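Local coordinates for protein 2-hydroxyisobutyryl-CoA mutase large subunit (Aquincola tertiaricarbonis, PDB 4R3U) that works with a small cobalamin-binding subunit to interconvert 2-hydroxyisobutyryl-CoA and (S)-3-hydroxybutyryl-CoA by rearranging the carbon skeleton of the substrate, at residues Pro249-Gly254 against Arg295-Phe300; Asp109-Phe114 against Leu164-Asp169; Ser25-Trp30 against Thr60-Asp65. All blocks are in the same frame, centred on the assembly; numbering follows the deposited sequence.

Contact 1. Residues Pro249-Gly254 against Arg295-Phe300. With 3HC (3-hydroxybutanoyl-coenzyme A), chain E.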
loop_
_atom_site.group_PDB
_atom_site.type_symbol
_atom_site.label_atom_id
_atom_site.label_comp_id
_atom_site.label_asym_id
_atom_site.label_seq_id
_atom_site.Cartn_x
_atom_site.Cartn_y
_atom_site.Cartn_z
ATOM N N PRO A 249 -11.769 13.547 26.869
ATOM C CA PRO A 249 -13.229 13.760 26.865
ATOM C C PRO A 249 -13.900 13.996 25.504
ATOM O O PRO A 249 -15.127 14.012 25.446
ATOM C CB PRO A 249 -13.411 14.976 27.795
ATOM C CG PRO A 249 -12.150 15.716 27.675
ATOM C CD PRO A 249 -11.069 14.678 27.530
ATOM N N ILE A 250 -13.130 14.229 24.449
ATOM C CA ILE A 250 -13.655 14.546 23.122
ATOM C C ILE A 250 -12.605 14.239 22.074
ATOM O O ILE A 250 -11.410 14.247 22.339
ATOM C CB ILE A 250 -14.044 16.063 23.077
ATOM C CG1 ILE A 250 -14.855 16.428 21.806
ATOM C CG2 ILE A 250 -12.796 16.999 23.284
ATOM C CD1 ILE A 250 -15.462 17.860 21.784
ATOM N N ASN A 251 -13.077 14.015 20.878
ATOM C CA ASN A 251 -12.367 13.894 19.640
ATOM C C ASN A 251 -13.142 14.850 18.769
ATOM O O ASN A 251 -14.269 14.517 18.342
ATOM C CB ASN A 251 -12.454 12.473 19.065
ATOM C CG ASN A 251 -11.260 11.613 19.353
ATOM O OD1 ASN A 251 -10.365 11.920 20.147
ATOM N ND2 ASN A 251 -11.240 10.493 18.732
ATOM N N ILE A 252 -12.601 16.096 18.616
ATOM C CA ILE A 252 -13.147 17.135 17.734
ATOM C C ILE A 252 -12.856 16.563 16.340
ATOM O O ILE A 252 -11.696 16.362 15.984
ATOM C CB ILE A 252 -12.526 18.530 18.006
ATOM C CG1 ILE A 252 -12.645 18.895 19.498
ATOM C CG2 ILE A 252 -13.185 19.602 17.133
ATOM C CD1 ILE A 252 -11.604 19.869 20.054
ATOM N N SER A 253 -13.911 16.187 15.622
ATOM C CA SER A 253 -13.815 15.401 14.393
ATOM C C SER A 253 -13.970 16.058 13.028
ATOM O O SER A 253 -14.884 16.839 12.790
ATOM C CB SER A 253 -14.704 14.160 14.483
ATOM O OG SER A 253 -14.753 13.601 15.786
ATOM N N GLY A 254 -13.110 15.642 12.116
ATOM C CA GLY A 254 -13.139 16.071 10.722
ATOM C C GLY A 254 -13.544 14.933 9.801
ATOM O O GLY A 254 -14.118 15.177 8.734
ATOM N N ARG A 295 -5.582 17.778 27.185
ATOM C CA ARG A 295 -6.423 16.588 27.046
ATOM C C ARG A 295 -7.431 16.596 25.883
ATOM O O ARG A 295 -8.076 15.570 25.617
ATOM C CB ARG A 295 -7.094 16.230 28.374
ATOM C CG ARG A 295 -6.203 15.405 29.306
ATOM C CD ARG A 295 -6.087 13.972 28.820
ATOM N NE ARG A 295 -4.886 13.345 29.346
ATOM C CZ ARG A 295 -4.307 12.270 28.833
ATOM N NH1 ARG A 295 -3.214 11.776 29.385
ATOM N NH2 ARG A 295 -4.823 11.676 27.769
ATOM N N LEU A 296 -7.533 17.731 25.154
ATOM C CA LEU A 296 -8.379 17.799 23.966
ATOM C C LEU A 296 -7.705 16.925 22.913
ATOM O O LEU A 296 -6.477 16.767 22.925
ATOM C CB LEU A 296 -8.493 19.246 23.431
ATOM C CG LEU A 296 -9.248 20.275 24.272
ATOM C CD1 LEU A 296 -9.016 21.676 23.733
ATOM C CD2 LEU A 296 -10.739 19.963 24.320
ATOM N N ALA A 297 -8.496 16.353 22.014
ATOM C CA ALA A 297 -8.010 15.480 20.944
ATOM C C ALA A 297 -8.925 15.618 19.738
ATOM O O ALA A 297 -10.034 16.173 19.838
ATOM C CB ALA A 297 -7.940 14.028 21.420
ATOM N N PHE A 298 -8.445 15.140 18.593
ATOM C CA PHE A 298 -9.117 15.235 17.289
ATOM C C PHE A 298 -9.235 13.890 16.583
ATOM O O PHE A 298 -8.624 12.897 16.995
ATOM C CB PHE A 298 -8.348 16.231 16.401
ATOM C CG PHE A 298 -8.330 17.628 16.954
ATOM C CD1 PHE A 298 -7.410 17.996 17.936
ATOM C CD2 PHE A 298 -9.256 18.569 16.531
ATOM C CE1 PHE A 298 -7.435 19.276 18.492
ATOM C CE2 PHE A 298 -9.260 19.862 17.074
ATOM C CZ PHE A 298 -8.358 20.198 18.054
ATOM N N PHE A 299 -10.036 13.867 15.523
ATOM C CA PHE A 299 -10.242 12.683 14.697
ATOM C C PHE A 299 -10.349 13.123 13.242
ATOM O O PHE A 299 -11.251 13.876 12.867
ATOM C CB PHE A 299 -11.483 11.886 15.183
ATOM C CG PHE A 299 -12.019 10.781 14.292
ATOM C CD1 PHE A 299 -11.156 9.951 13.578
ATOM C CD2 PHE A 299 -13.378 10.522 14.229
ATOM C CE1 PHE A 299 -11.646 8.922 12.785
ATOM C CE2 PHE A 299 -13.873 9.470 13.443
ATOM C CZ PHE A 299 -13.001 8.659 12.746
ATOM N N PHE A 300 -9.398 12.673 12.424
ATOM C CA PHE A 300 -9.354 13.013 10.991
ATOM C C PHE A 300 -9.326 11.781 10.084
ATOM O O PHE A 300 -8.954 10.697 10.513
ATOM C CB PHE A 300 -8.159 13.946 10.693
ATOM C CG PHE A 300 -8.271 15.271 11.412
ATOM C CD1 PHE A 300 -9.260 16.195 11.060
ATOM C CD2 PHE A 300 -7.417 15.582 12.471
ATOM C CE1 PHE A 300 -9.382 17.404 11.747
ATOM C CE2 PHE A 300 -7.532 16.797 13.144
ATOM C CZ PHE A 300 -8.521 17.695 12.791
HETATM N N1A 3HC E . 6.965 8.810 23.940
HETATM C C2A 3HC E . 6.522 8.787 25.354
HETATM N N3A 3HC E . 5.073 8.587 25.479
HETATM C C4A 3HC E . 4.280 8.434 24.391
HETATM C C5A 3HC E . 4.773 8.475 23.135
HETATM C C6A 3HC E . 6.092 8.681 22.925
HETATM N N6A 3HC E . 6.519 8.716 21.663
HETATM N N7A 3HC E . 3.747 8.281 22.301
HETATM C C8A 3HC E . 2.645 8.116 23.025
HETATM N N9A 3HC E . 2.966 8.240 24.310
HETATM C C1B 3HC E . 2.088 8.141 25.515
HETATM C C2B 3HC E . 1.055 9.247 25.577
HETATM O O2B 3HC E . 1.571 10.419 26.215
HETATM C C3B 3HC E . -0.056 8.599 26.385
HETATM O O3B 3HC E . 0.234 8.660 27.803
HETATM P P3B 3HC E . -0.862 9.072 28.916
HETATM O O7A 3HC E . -1.900 8.032 28.764
HETATM O O8A 3HC E . -0.070 8.977 30.167
HETATM O O9A 3HC E . -1.238 10.443 28.503
HETATM C C4B 3HC E . -0.001 7.137 25.955
HETATM O O4B 3HC E . 1.349 6.901 25.450
HETATM C C5B 3HC E . -1.075 6.828 24.897
HETATM O O5B 3HC E . -0.709 7.421 23.631
HETATM P P1A 3HC E . -1.586 8.573 22.884
HETATM O O1A 3HC E . -2.397 9.359 23.854
HETATM O O2A 3HC E . -0.695 9.303 21.966
HETATM O O3A 3HC E . -2.500 7.565 21.967
HETATM P P2A 3HC E . -4.008 7.041 22.273
HETATM O O4A 3HC E . -4.385 6.113 21.196
HETATM O O5A 3HC E . -4.153 6.596 23.681
HETATM O O6A 3HC E . -4.816 8.392 22.123
HETATM C CBP 3HC E . -6.213 10.073 21.077
HETATM C CCP 3HC E . -5.045 9.082 20.882
HETATM C CDP 3HC E . -5.711 11.156 22.042
HETATM C CEP 3HC E . -6.535 10.749 19.739
HETATM C CAP 3HC E . -7.469 9.360 21.681
HETATM O OAP 3HC E . -8.557 10.251 22.012
HETATM C C9P 3HC E . -7.965 8.081 20.947
HETATM O O9P 3HC E . -7.504 6.971 21.216
HETATM N N8P 3HC E . -8.980 8.250 20.085
HETATM C C7P 3HC E . -9.580 7.107 19.385
HETATM C C6P 3HC E . -10.859 7.533 18.678
HETATM C C5P 3HC E . -11.468 6.400 17.846
HETATM O O5P 3HC E . -10.909 5.311 17.694
HETATM N N4P 3HC E . -12.653 6.721 17.317
HETATM C C3P 3HC E . -13.404 5.803 16.472
HETATM C C2P 3HC E . -14.312 6.627 15.600
HETATM S S1P 3HC E . -15.238 5.593 14.424
HETATM C C1 3HC E . -16.190 6.916 13.659
HETATM O O1 3HC E . -16.700 7.841 14.288
HETATM C C2 3HC E . -16.273 6.901 12.123
HETATM C C3 3HC E . -17.289 5.881 11.603
HETATM O O3 3HC E . -16.947 4.587 12.087
HETATM C C4 3HC E . -18.720 6.252 12.022
#
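Ile252 and Phe298 run alongside each other with ends turned in a common direction, on one face of two adjacent parallel strands of the TIM barrel. Ile252 CB stands 3.6 Å from Phe298 CD2, while the tip atom CD1 reaches the far end of the ring at CZ, 3.8 Å away. Ile252 CG1 and Phe298 CG both lie anti to their carbonyl carbons (chi1 -53° and -63°), so the side chains leave the backbone in the same sense. On the other face, Ser253 OG meets the edge of the Phe299 ring, 3.7 Å from CD2, and donates back to Asn251 O at 2.8 Å from above that carbonyl's plane. The Phe299 ring carries on to the substrate, its CE2 lying 3.4 Å from the thioester carbonyl oxygen O1 of 3-hydroxybutanoyl-CoA. Arg295, a substrate-binding residue, points NH1 at the 3'-phosphate, its modelled separation from O9A unusually short and doubtful. Three backbone hydrogen bonds join the two segments, including a nearly straight one from Gly254 N to Phe299 O at 2.7 Å. Strand 298-302 is flanked by 252-253 and 340-344; helix 264-283 packs on Ile250 and Ile252, helix 226-243 on Pro249 and Ile250.

Contact 2. Residues Asp109-Phe114 against Leu164-Asp169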
loop_
_atom_site.group_PDB
_atom_site.type_symbol
_atom_site.label_atom_id
_atom_site.label_comp_id
_atom_site.label_asym_id
_atom_site.label_seq_id
_atom_site.Cartn_x
_atom_site.Cartn_y
_atom_site.Cartn_z
ATOM N N ASP A 109 -21.367 -10.006 22.428
ATOM C CA ASP A 109 -21.015 -10.178 21.028
ATOM C C ASP A 109 -19.773 -9.347 20.640
ATOM O O ASP A 109 -18.796 -9.899 20.115
ATOM C CB ASP A 109 -22.234 -9.902 20.117
ATOM C CG ASP A 109 -23.434 -10.796 20.410
ATOM O OD1 ASP A 109 -23.225 -11.988 20.738
ATOM O OD2 ASP A 109 -24.583 -10.305 20.306
ATOM N N THR A 110 -19.804 -8.040 20.937
ATOM C CA THR A 110 -18.705 -7.086 20.685
ATOM C C THR A 110 -17.482 -7.415 21.563
ATOM O O THR A 110 -16.353 -7.217 21.117
ATOM C CB THR A 110 -19.222 -5.629 20.838
ATOM O OG1 THR A 110 -20.290 -5.454 19.917
ATOM C CG2 THR A 110 -18.164 -4.594 20.545
ATOM N N ASN A 111 -17.705 -7.935 22.797
ATOM C CA ASN A 111 -16.624 -8.347 23.701
ATOM C C ASN A 111 -15.780 -9.476 23.071
ATOM O O ASN A 111 -14.560 -9.463 23.205
ATOM C CB ASN A 111 -17.189 -8.799 25.053
ATOM C CG ASN A 111 -16.159 -9.288 26.025
ATOM O OD1 ASN A 111 -15.982 -10.492 26.201
ATOM N ND2 ASN A 111 -15.454 -8.368 26.672
ATOM N N LYS A 112 -16.438 -10.440 22.384
ATOM C CA LYS A 112 -15.806 -11.554 21.678
ATOM C C LYS A 112 -14.885 -10.985 20.559
ATOM O O LYS A 112 -13.723 -11.408 20.443
ATOM C CB LYS A 112 -16.888 -12.513 21.121
ATOM C CG LYS A 112 -16.343 -13.755 20.381
ATOM C CD LYS A 112 -17.374 -14.392 19.444
ATOM C CE LYS A 112 -17.159 -14.112 17.952
ATOM N NZ LYS A 112 -17.953 -12.957 17.432
ATOM N N ARG A 113 -15.394 -9.995 19.780
ATOM C CA ARG A 113 -14.625 -9.296 18.732
ATOM C C ARG A 113 -13.439 -8.498 19.320
ATOM O O ARG A 113 -12.370 -8.531 18.723
ATOM C CB ARG A 113 -15.524 -8.385 17.870
ATOM C CG ARG A 113 -14.832 -7.748 16.649
ATOM C CD ARG A 113 -14.280 -8.748 15.632
ATOM N NE ARG A 113 -15.370 -9.359 14.885
ATOM C CZ ARG A 113 -15.805 -8.913 13.717
ATOM N NH1 ARG A 113 -16.830 -9.491 13.125
ATOM N NH2 ARG A 113 -15.271 -7.826 13.172
ATOM N N PHE A 114 -13.607 -7.814 20.498
ATOM C CA PHE A 114 -12.496 -7.113 21.179
ATOM C C PHE A 114 -11.343 -8.081 21.386
ATOM O O PHE A 114 -10.208 -7.786 21.017
ATOM C CB PHE A 114 -12.908 -6.537 22.552
ATOM C CG PHE A 114 -13.789 -5.313 22.528
ATOM C CD1 PHE A 114 -13.934 -4.554 21.364
ATOM C CD2 PHE A 114 -14.499 -4.926 23.662
ATOM C CE1 PHE A 114 -14.760 -3.421 21.348
ATOM C CE2 PHE A 114 -15.281 -3.769 23.655
ATOM C CZ PHE A 114 -15.422 -3.035 22.492
ATOM N N LEU A 164 -19.959 -5.877 27.786
ATOM C CA LEU A 164 -19.089 -5.300 26.763
ATOM C C LEU A 164 -17.607 -5.367 27.096
ATOM O O LEU A 164 -16.802 -5.669 26.223
ATOM C CB LEU A 164 -19.491 -3.833 26.471
ATOM C CG LEU A 164 -18.635 -3.064 25.431
ATOM C CD1 LEU A 164 -18.986 -3.477 24.035
ATOM C CD2 LEU A 164 -18.794 -1.579 25.580
ATOM N N LEU A 165 -17.257 -5.001 28.313
ATOM C CA LEU A 165 -15.885 -4.896 28.794
ATOM C C LEU A 165 -15.489 -6.029 29.752
ATOM O O LEU A 165 -14.516 -5.902 30.492
ATOM C CB LEU A 165 -15.662 -3.487 29.419
ATOM C CG LEU A 165 -15.718 -2.307 28.420
ATOM C CD1 LEU A 165 -15.900 -0.991 29.123
ATOM C CD2 LEU A 165 -14.468 -2.278 27.498
ATOM N N ALA A 166 -16.210 -7.162 29.682
ATOM C CA ALA A 166 -15.937 -8.346 30.490
ATOM C C ALA A 166 -14.530 -8.843 30.202
ATOM O O ALA A 166 -14.125 -8.890 29.041
ATOM C CB ALA A 166 -16.956 -9.436 30.188
ATOM N N ASP A 167 -13.775 -9.165 31.270
ATOM C CA ASP A 167 -12.391 -9.664 31.208
ATOM C C ASP A 167 -11.401 -8.681 30.524
ATOM O O ASP A 167 -10.363 -9.107 30.020
ATOM C CB ASP A 167 -12.316 -11.088 30.581
ATOM C CG ASP A 167 -13.459 -12.016 30.962
ATOM O OD1 ASP A 167 -13.537 -12.416 32.159
ATOM O OD2 ASP A 167 -14.291 -12.315 30.081
ATOM N N ILE A 168 -11.718 -7.370 30.530
ATOM C CA ILE A 168 -10.870 -6.344 29.919
ATOM C C ILE A 168 -10.307 -5.469 31.006
ATOM O O ILE A 168 -11.087 -4.839 31.716
ATOM C CB ILE A 168 -11.649 -5.502 28.837
ATOM C CG1 ILE A 168 -12.318 -6.385 27.718
ATOM C CG2 ILE A 168 -10.774 -4.365 28.273
ATOM C CD1 ILE A 168 -11.406 -7.007 26.610
ATOM N N ASP A 169 -8.968 -5.422 31.152
ATOM C CA ASP A 169 -8.339 -4.611 32.230
ATOM C C ASP A 169 -8.294 -3.178 31.774
ATOM O O ASP A 169 -7.402 -2.823 31.018
ATOM C CB ASP A 169 -6.923 -5.117 32.586
ATOM C CG ASP A 169 -6.364 -4.580 33.881
ATOM O OD1 ASP A 169 -6.693 -3.430 34.241
ATOM O OD2 ASP A 169 -5.605 -5.313 34.545
#
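Thr110 opens the contact with its methyl group, CG2 lying 3.8 Å from Leu164 CD1, the two side chains lying alongside each other. Its hydroxyl hydrogen-bonds Phe104 O, in the loop that leads into helix 107-119. One residue on, Asn111 supplies the polar centre. With CG anti to the backbone N (chi1 178°), its amide reaches across to the end of helix 158-164 and the type II beta turn from Leu165 to Ile168. ND2 spends one N-H on Leu164 O at 3.1 Å, approaching from well above that carbonyl's plane, and the other on Ala166 O at 2.8 Å, this time in the carbonyl plane and on a lone pair. OD1 is held by Lys115, whose ammonium also forms a salt bridge with Asp167. Phe114, a turn further along the helix, closes the apolar side: its ring crosses the Leu164 side chain obliquely, CE2 standing 3.7 Å from CD1, and one ring face rests over Thr110 O near the rim. Ile168 comes up to the base of the same residue, CD1 at 4.4 Å from Phe114 CB. The turn itself is closed by Ile168 N to Leu165 O at 3.2 Å, and Arg197 takes up the carbonyls of Leu165 and Ile168 from outside. Chemically, a single buried carboxamide answers two main-chain acceptors while its oxygen faces an ammonium group; the lysine would probably polarise the amide and strengthen its N-H donors, so that helix and turn are joined by directional bonds beside a leucine-phenylalanine contact.

Contact 3. Residues Ser25-Trp30 against Thr60-Asp65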
loop_
_atom_site.group_PDB
_atom_site.type_symbol
_atom_site.label_atom_id
_atom_site.label_comp_id
_atom_site.label_asym_id
_atom_site.label_seq_id
_atom_site.Cartn_x
_atom_site.Cartn_y
_atom_site.Cartn_z
ATOM N N SER A 25 15.574 31.611 -11.846
ATOM C CA SER A 25 16.103 31.884 -13.180
ATOM C C SER A 25 16.271 30.559 -13.929
ATOM O O SER A 25 15.823 30.448 -15.077
ATOM C CB SER A 25 17.433 32.629 -13.082
ATOM O OG SER A 25 18.072 32.762 -14.343
ATOM N N GLU A 26 16.878 29.554 -13.253
ATOM C CA GLU A 26 17.121 28.213 -13.781
ATOM C C GLU A 26 15.836 27.493 -14.162
ATOM O O GLU A 26 15.833 26.787 -15.174
ATOM C CB GLU A 26 17.901 27.356 -12.777
ATOM C CG GLU A 26 19.408 27.563 -12.817
ATOM C CD GLU A 26 20.197 26.847 -11.736
ATOM O OE1 GLU A 26 19.676 25.875 -11.138
ATOM O OE2 GLU A 26 21.349 27.269 -11.487
ATOM N N ARG A 27 14.761 27.637 -13.352
ATOM C CA ARG A 27 13.480 26.980 -13.625
ATOM C C ARG A 27 12.815 27.569 -14.863
ATOM O O ARG A 27 12.330 26.799 -15.708
ATOM C CB ARG A 27 12.536 26.954 -12.410
ATOM C CG ARG A 27 11.088 26.630 -12.807
ATOM C CD ARG A 27 10.251 26.026 -11.724
ATOM N NE ARG A 27 10.049 26.947 -10.618
ATOM C CZ ARG A 27 9.595 26.575 -9.434
ATOM N NH1 ARG A 27 9.289 25.303 -9.202
ATOM N NH2 ARG A 27 9.432 27.472 -8.469
ATOM N N LYS A 28 12.821 28.921 -14.984
ATOM C CA LYS A 28 12.264 29.641 -16.141
ATOM C C LYS A 28 12.939 29.191 -17.421
ATOM O O LYS A 28 12.265 29.043 -18.438
ATOM C CB LYS A 28 12.343 31.169 -15.961
ATOM C CG LYS A 28 11.322 31.742 -14.964
ATOM C CD LYS A 28 9.891 31.880 -15.543
ATOM C CE LYS A 28 8.912 32.570 -14.620
ATOM N NZ LYS A 28 7.542 32.554 -15.192
ATOM N N ASP A 29 14.255 28.905 -17.340
ATOM C CA ASP A 29 15.104 28.392 -18.426
ATOM C C ASP A 29 14.647 26.966 -18.807
ATOM O O ASP A 29 14.337 26.701 -19.965
ATOM C CB ASP A 29 16.590 28.397 -17.999
ATOM C CG ASP A 29 17.368 29.698 -18.240
ATOM O OD1 ASP A 29 17.295 30.247 -19.371
ATOM O OD2 ASP A 29 18.042 30.165 -17.297
ATOM N N TRP A 30 14.563 26.073 -17.812
ATOM C CA TRP A 30 14.112 24.673 -17.895
ATOM C C TRP A 30 12.670 24.568 -18.441
ATOM O O TRP A 30 12.378 23.644 -19.201
ATOM C CB TRP A 30 14.239 24.044 -16.490
ATOM C CG TRP A 30 13.604 22.700 -16.266
ATOM C CD1 TRP A 30 14.140 21.480 -16.564
ATOM C CD2 TRP A 30 12.394 22.440 -15.541
ATOM N NE1 TRP A 30 13.312 20.476 -16.113
ATOM C CE2 TRP A 30 12.236 21.036 -15.477
ATOM C CE3 TRP A 30 11.430 23.260 -14.927
ATOM C CZ2 TRP A 30 11.142 20.430 -14.848
ATOM C CZ3 TRP A 30 10.346 22.659 -14.300
ATOM C CH2 TRP A 30 10.210 21.260 -14.265
ATOM N N THR A 60 6.787 20.678 -10.533
ATOM C CA THR A 60 7.804 20.372 -9.529
ATOM C C THR A 60 7.928 21.547 -8.557
ATOM O O THR A 60 7.564 22.680 -8.897
ATOM C CB THR A 60 9.138 19.922 -10.188
ATOM O OG1 THR A 60 9.717 18.864 -9.425
ATOM C CG2 THR A 60 10.150 21.078 -10.399
ATOM N N TYR A 61 8.433 21.267 -7.354
ATOM C CA TYR A 61 8.665 22.260 -6.311
ATOM C C TYR A 61 10.181 22.314 -5.998
ATOM O O TYR A 61 10.851 21.274 -5.962
ATOM C CB TYR A 61 7.820 21.944 -5.050
ATOM C CG TYR A 61 6.330 22.134 -5.241
ATOM C CD1 TYR A 61 5.569 21.189 -5.929
ATOM C CD2 TYR A 61 5.673 23.239 -4.711
ATOM C CE1 TYR A 61 4.201 21.376 -6.140
ATOM C CE2 TYR A 61 4.297 23.420 -4.889
ATOM C CZ TYR A 61 3.564 22.482 -5.600
ATOM O OH TYR A 61 2.219 22.674 -5.798
ATOM N N THR A 62 10.719 23.526 -5.827
ATOM C CA THR A 62 12.130 23.757 -5.503
ATOM C C THR A 62 12.203 24.455 -4.150
ATOM O O THR A 62 11.156 24.742 -3.556
ATOM C CB THR A 62 12.827 24.547 -6.613
ATOM O OG1 THR A 62 12.262 25.873 -6.708
ATOM C CG2 THR A 62 12.789 23.811 -7.959
ATOM N N ALA A 63 13.426 24.740 -3.658
ATOM C CA ALA A 63 13.603 25.426 -2.373
ATOM C C ALA A 63 13.034 26.839 -2.406
ATOM O O ALA A 63 12.636 27.347 -1.354
ATOM C CB ALA A 63 15.068 25.464 -2.000
ATOM N N ALA A 64 12.966 27.452 -3.623
ATOM C CA ALA A 64 12.444 28.797 -3.854
ATOM C C ALA A 64 10.967 28.913 -3.435
ATOM O O ALA A 64 10.555 29.929 -2.854
ATOM C CB ALA A 64 12.631 29.194 -5.313
ATOM N N ASP A 65 10.196 27.849 -3.697
ATOM C CA ASP A 65 8.761 27.745 -3.394
ATOM C C ASP A 65 8.457 27.780 -1.906
ATOM O O ASP A 65 7.340 28.118 -1.541
ATOM C CB ASP A 65 8.166 26.469 -4.023
ATOM C CG ASP A 65 8.316 26.396 -5.524
ATOM O OD1 ASP A 65 7.852 27.332 -6.218
ATOM O OD2 ASP A 65 8.906 25.417 -6.008
#
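Arg27 on helix 17-32 faces Thr62 in the 60-65 loop across 8.8 Å between CA atoms, a separation bridged by side chains, with no backbone pairing between the segments. The motif is an end-on, two-nitrogen arginine-carboxylate salt bridge. Arg27 extends with CG anti to the backbone N (chi1 164°), then bends at chi3. NH2 donates to Asp65 OD1 at 2.8 Å and NH1 to Asp65 OD2 at 3.2 Å, the latter on the syn lone pair; the two planes are turned 41° apart. Thr62 OG1 stands 3.5 Å above one face of the guanidinium, toward its rim. Beside this polar group, Trp30 CH2 touches Thr60 CG2 at 3.9 Å. The indole NE1 hydrogen-bonds Pro77 O and Thr60 OG1 hydrogen-bonds Ile413 O, both of the second subunit, which places the contact at a subunit interface. An alanine in place of Asp65 would probably leave the Arg27 guanidinium without its charged mate and the Thr62 amide without its acceptor, the arginine end becoming freer to turn. Asp65 OD2 carries the double load, for besides Arg27 NH1 it accepts from Thr62 N, which meets it nearly along its C-O axis.

Along the chain the three contacts follow one another: contact 3 closes before contact 2 opens, and contact 2 before contact 1. Contacts 1 and 2 share the TIM barrel, their centres 24 Å apart. The first lies within the parallel sheet, pairing strands 252-253 and 298-302 at the coenzyme A pocket; the second lies outside the strands, where helix 107-119, which follows strand 97-102, meets the loop leading to strand 175-178. Contact 3 is remote, its centre about 39 Å from that of contact 1 and about 57 Å from that of contact 2, which lies on the opposite side of the chain's centre. Substrate pocket, outer helical layer and subunit interface are thus sampled at three well-separated places.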